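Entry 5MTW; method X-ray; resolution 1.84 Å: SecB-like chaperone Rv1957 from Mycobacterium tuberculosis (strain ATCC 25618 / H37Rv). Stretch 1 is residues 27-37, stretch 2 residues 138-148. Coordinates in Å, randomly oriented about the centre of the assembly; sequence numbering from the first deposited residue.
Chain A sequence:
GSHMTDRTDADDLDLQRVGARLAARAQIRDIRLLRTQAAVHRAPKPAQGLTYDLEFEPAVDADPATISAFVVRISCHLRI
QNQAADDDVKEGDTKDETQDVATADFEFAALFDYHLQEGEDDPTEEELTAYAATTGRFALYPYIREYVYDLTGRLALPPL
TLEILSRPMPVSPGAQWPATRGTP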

# COMPACT_ATOMS: atom_id res chain seq x y z
N GLN A 27 12.48 -22.36 -3.62
CA GLN A 27 11.34 -21.86 -2.86
C GLN A 27 11.50 -20.33 -2.62
O GLN A 27 12.59 -19.84 -2.30
N ILE A 28 10.44 -19.58 -2.87
CA ILE A 28 10.43 -18.11 -2.56
C ILE A 28 10.34 -17.88 -1.03
O ILE A 28 9.60 -18.59 -0.35
N ARG A 29 11.08 -16.90 -0.50
CA ARG A 29 11.10 -16.66 0.97
C ARG A 29 10.57 -15.31 1.32
O ARG A 29 9.81 -15.20 2.21
N ASP A 30 10.92 -14.26 0.55
CA ASP A 30 10.56 -12.90 0.92
C ASP A 30 10.75 -11.95 -0.29
O ASP A 30 11.37 -12.28 -1.25
N ILE A 31 10.19 -10.77 -0.14
CA ILE A 31 10.22 -9.70 -1.15
C ILE A 31 10.48 -8.40 -0.41
O ILE A 31 10.02 -8.17 0.71
N ARG A 32 11.32 -7.57 -0.96
CA ARG A 32 11.48 -6.26 -0.38
C ARG A 32 11.76 -5.20 -1.51
O ARG A 32 12.32 -5.50 -2.56
N LEU A 33 11.42 -3.98 -1.18
CA LEU A 33 11.89 -2.83 -1.88
C LEU A 33 13.36 -2.58 -1.46
O LEU A 33 13.62 -2.43 -0.28
N LEU A 34 14.28 -2.41 -2.41
CA LEU A 34 15.69 -2.07 -2.11
C LEU A 34 15.94 -0.60 -2.07
O LEU A 34 16.70 -0.13 -1.25
N ARG A 35 15.36 0.14 -3.04
CA ARG A 35 15.55 1.50 -3.20
C ARG A 35 14.45 2.09 -4.05
O ARG A 35 13.92 1.44 -4.94
N THR A 36 14.30 3.37 -3.85
CA THR A 36 13.38 4.23 -4.65
C THR A 36 13.78 5.72 -4.75
O THR A 36 14.39 6.27 -3.89
N GLN A 37 13.40 6.38 -5.84
CA GLN A 37 13.65 7.79 -6.01
C GLN A 37 12.57 8.27 -6.99
O GLN A 37 12.36 7.65 -8.01
N PHE A 138 7.90 -12.76 -12.92
CA PHE A 138 6.45 -12.77 -12.75
C PHE A 138 5.97 -12.81 -11.27
O PHE A 138 4.82 -12.46 -10.98
N ALA A 139 6.84 -13.26 -10.37
CA ALA A 139 6.55 -13.12 -8.94
C ALA A 139 6.58 -11.64 -8.46
O ALA A 139 5.83 -11.17 -7.55
N LEU A 140 7.53 -10.94 -9.03
CA LEU A 140 7.85 -9.57 -8.62
C LEU A 140 6.92 -8.56 -9.30
O LEU A 140 6.62 -7.51 -8.76
N TYR A 141 6.46 -8.85 -10.52
CA TYR A 141 5.67 -7.91 -11.25
C TYR A 141 4.48 -7.35 -10.48
O TYR A 141 4.25 -6.15 -10.52
N PRO A 142 3.75 -8.20 -9.70
CA PRO A 142 2.57 -7.61 -8.99
C PRO A 142 2.97 -6.58 -7.90
O PRO A 142 2.28 -5.62 -7.66
N TYR A 143 4.18 -6.73 -7.35
CA TYR A 143 4.64 -5.81 -6.36
C TYR A 143 5.05 -4.50 -6.97
O TYR A 143 4.93 -3.38 -6.37
N ILE A 144 5.51 -4.63 -8.19
CA ILE A 144 5.94 -3.47 -8.97
C ILE A 144 4.71 -2.66 -9.37
O ILE A 144 4.69 -1.51 -9.26
N ARG A 145 3.68 -3.35 -9.81
CA ARG A 145 2.44 -2.69 -10.20
C ARG A 145 1.76 -1.98 -9.00
O ARG A 145 1.25 -0.87 -9.10
N GLU A 146 1.76 -2.65 -7.84
CA GLU A 146 1.15 -2.06 -6.66
C GLU A 146 1.94 -0.81 -6.23
O GLU A 146 1.37 0.18 -5.80
N TYR A 147 3.25 -0.86 -6.37
CA TYR A 147 4.05 0.25 -5.98
C TYR A 147 3.82 1.49 -6.87
O TYR A 147 3.81 2.63 -6.38
N VAL A 148 3.69 1.26 -8.18
CA VAL A 148 3.41 2.31 -9.10
C VAL A 148 2.06 2.98 -8.80
O VAL A 148 1.93 4.16 -8.86

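Packing of strand 27-37 against helix 138-148 in the SecB-like chaperone Rv1957. The axes pass 10.1 Å apart at closest approach, with N-to-C directions 40° apart, and the contact buries 326 Å² counted over both sides. Ile28, Ile31, Leu33 and Thr36 point toward the helix; Ala139, Tyr143 and Tyr147, spaced four residues apart and so aligned along one helical face, point toward the strand. Leu140 leaves its backbone sideways, but its end comes nearer the strand. At the first level, Ile28 (chi1 t, chi2 t) extends its tip to a small methyl: Ile28 CD1 lies 4.1 Å from Ala139 CB. Ile31 is the main bump, with 89 Å² covered, the largest share of any residue here. Its chi1 is m, while chi2, at 147°, falls between wells. Both methyls of the side chain meet the Tyr143 ring: Ile31 CG2 sits over one face, 3.9 Å from the centroid and 16° off the normal, a CH-pi contact, and Ile31 CD1 presses to 3.3 Å from Tyr143 CZ; Ile31 CG2 also lies 4.2 Å from Leu140 CD2. Ile31 thus fills a hollow walled by the Leu140 side chain (chi1 m, chi2 t) and the Tyr143 ring, held by chi1 m and chi2 83°. Farther along, Tyr147 (chi1 t, chi2 67°) reaches out to the strand. Leu33 (chi1 t, chi2 p) meets this ring obliquely and loosely, Leu33 CD2 to Tyr147 CE1 being 4.5 Å. The phenol end meets Thr36 (chi1 t) near the plane of the ring: Thr36 OG1 and Tyr147 OH are 2.8 Å apart, the one hydrogen bond between the stretches, and either hydroxyl could donate. This polar clasp closes an otherwise apolar seam. Between these residues, Asp30 and Arg32 point away from the helix.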

# COMPACT_ATOMS: atom_id res chain seq x y z
CB GLN A 27 11.16 -22.66 -1.59
CG GLN A 27 9.87 -22.34 -0.84
CD GLN A 27 8.64 -22.43 -1.71
OE1 GLN A 27 8.22 -21.47 -2.36
NE2 GLN A 27 8.08 -23.62 -1.78
CB ILE A 28 9.31 -17.35 -3.31
CG1 ILE A 28 9.55 -15.82 -3.26
CG2 ILE A 28 7.96 -17.73 -2.76
CD1 ILE A 28 8.83 -15.08 -4.38
CB ARG A 29 12.45 -16.84 1.56
CG ARG A 29 12.94 -18.25 1.49
CD ARG A 29 11.90 -19.24 1.99
NE ARG A 29 12.41 -20.58 1.86
CZ ARG A 29 11.84 -21.66 2.33
NH1 ARG A 29 10.67 -21.60 2.94
NH2 ARG A 29 12.46 -22.80 2.17
CB ASP A 30 11.41 -12.49 2.08
CG ASP A 30 10.82 -11.34 2.94
OD1 ASP A 30 9.68 -10.88 2.81
OD2 ASP A 30 11.59 -10.94 3.82
CB ILE A 31 8.90 -9.66 -1.92
CG1 ILE A 31 8.88 -10.89 -2.92
CG2 ILE A 31 8.83 -8.38 -2.73
CD1 ILE A 31 7.56 -11.48 -3.18
CB ARG A 32 12.58 -6.25 0.71
CG ARG A 32 14.01 -6.35 0.14
CD ARG A 32 15.12 -6.18 1.22
NE ARG A 32 16.46 -6.50 0.72
CZ ARG A 32 17.63 -6.21 1.30
NH1 ARG A 32 17.68 -5.55 2.43
NH2 ARG A 32 18.76 -6.59 0.71
CB LEU A 33 10.94 -1.66 -1.60
CG LEU A 33 11.34 -0.31 -2.28
CD1 LEU A 33 10.98 -0.28 -3.77
CD2 LEU A 33 10.66 0.83 -1.56
CB LEU A 34 16.64 -2.69 -3.19
CG LEU A 34 16.80 -4.23 -3.21
CD1 LEU A 34 17.73 -4.78 -4.32
CD2 LEU A 34 17.32 -4.73 -1.86
CB ARG A 35 16.88 1.86 -3.90
CG ARG A 35 17.13 1.08 -5.21
CD ARG A 35 18.45 1.54 -5.89
NE ARG A 35 18.59 0.87 -7.19
CZ ARG A 35 17.96 1.19 -8.34
NH1 ARG A 35 17.07 2.17 -8.47
NH2 ARG A 35 18.17 0.46 -9.40
CB THR A 36 11.93 4.06 -4.13
OG1 THR A 36 11.08 4.78 -5.02
CG2 THR A 36 11.76 4.46 -2.73
CB GLN A 37 15.03 8.01 -6.63
CG GLN A 37 15.38 9.47 -6.77
CD GLN A 37 16.83 9.64 -7.26
OE1 GLN A 37 17.76 9.38 -6.52
NE2 GLN A 37 17.01 10.08 -8.49
CB PHE A 138 5.84 -13.89 -13.60
CG PHE A 138 5.82 -13.52 -15.07
CD1 PHE A 138 4.74 -12.83 -15.60
CD2 PHE A 138 6.90 -13.78 -15.90
CE1 PHE A 138 4.72 -12.46 -16.94
CE2 PHE A 138 6.89 -13.40 -17.23
CZ PHE A 138 5.79 -12.74 -17.75
CB ALA A 139 7.59 -13.91 -8.16
CB LEU A 140 9.30 -9.20 -8.95
CG LEU A 140 10.36 -9.69 -7.94
CD1 LEU A 140 11.79 -9.48 -8.47
CD2 LEU A 140 10.10 -8.90 -6.65
CB TYR A 141 5.23 -8.46 -12.65
CG TYR A 141 4.47 -7.43 -13.44
CD1 TYR A 141 5.13 -6.43 -14.11
CD2 TYR A 141 3.11 -7.47 -13.52
CE1 TYR A 141 4.44 -5.48 -14.82
CE2 TYR A 141 2.40 -6.51 -14.23
CZ TYR A 141 3.08 -5.51 -14.89
OH TYR A 141 2.50 -4.60 -15.69
CB PRO A 142 1.89 -8.83 -8.38
CG PRO A 142 2.22 -9.92 -9.32
CD PRO A 142 3.61 -9.66 -9.85
CB TYR A 143 5.87 -6.37 -5.64
CG TYR A 143 5.49 -7.54 -4.76
CD1 TYR A 143 5.38 -8.81 -5.32
CD2 TYR A 143 5.25 -7.38 -3.41
CE1 TYR A 143 5.01 -9.93 -4.53
CE2 TYR A 143 4.91 -8.48 -2.61
CZ TYR A 143 4.79 -9.75 -3.17
OH TYR A 143 4.47 -10.84 -2.34
CB ILE A 144 6.76 -3.84 -10.23
CG1 ILE A 144 8.20 -4.25 -9.83
CG2 ILE A 144 6.82 -2.66 -11.20
CD1 ILE A 144 8.98 -5.07 -10.88
CB ARG A 145 1.50 -3.78 -10.75
CG ARG A 145 0.09 -3.32 -11.04
CD ARG A 145 -0.61 -4.44 -11.89
NE ARG A 145 -2.04 -4.16 -12.19
CZ ARG A 145 -3.05 -4.49 -11.40
NH1 ARG A 145 -2.86 -5.05 -10.21
NH2 ARG A 145 -4.28 -4.23 -11.76
CB GLU A 146 1.04 -3.04 -5.50
CG GLU A 146 0.33 -2.45 -4.28
CD GLU A 146 1.24 -1.61 -3.37
OE1 GLU A 146 2.46 -1.81 -3.39
OE2 GLU A 146 0.74 -0.72 -2.62
CB TYR A 147 5.58 -0.19 -5.92
CG TYR A 147 6.39 0.90 -5.39
CD1 TYR A 147 6.25 1.33 -4.06
CD2 TYR A 147 7.31 1.57 -6.18
CE1 TYR A 147 6.97 2.40 -3.55
CE2 TYR A 147 8.03 2.62 -5.69
CZ TYR A 147 7.85 3.04 -4.37
OH TYR A 147 8.58 4.19 -3.96
CB VAL A 148 3.60 1.87 -10.54
CG1 VAL A 148 3.11 2.91 -11.52
CG2 VAL A 148 5.09 1.61 -10.84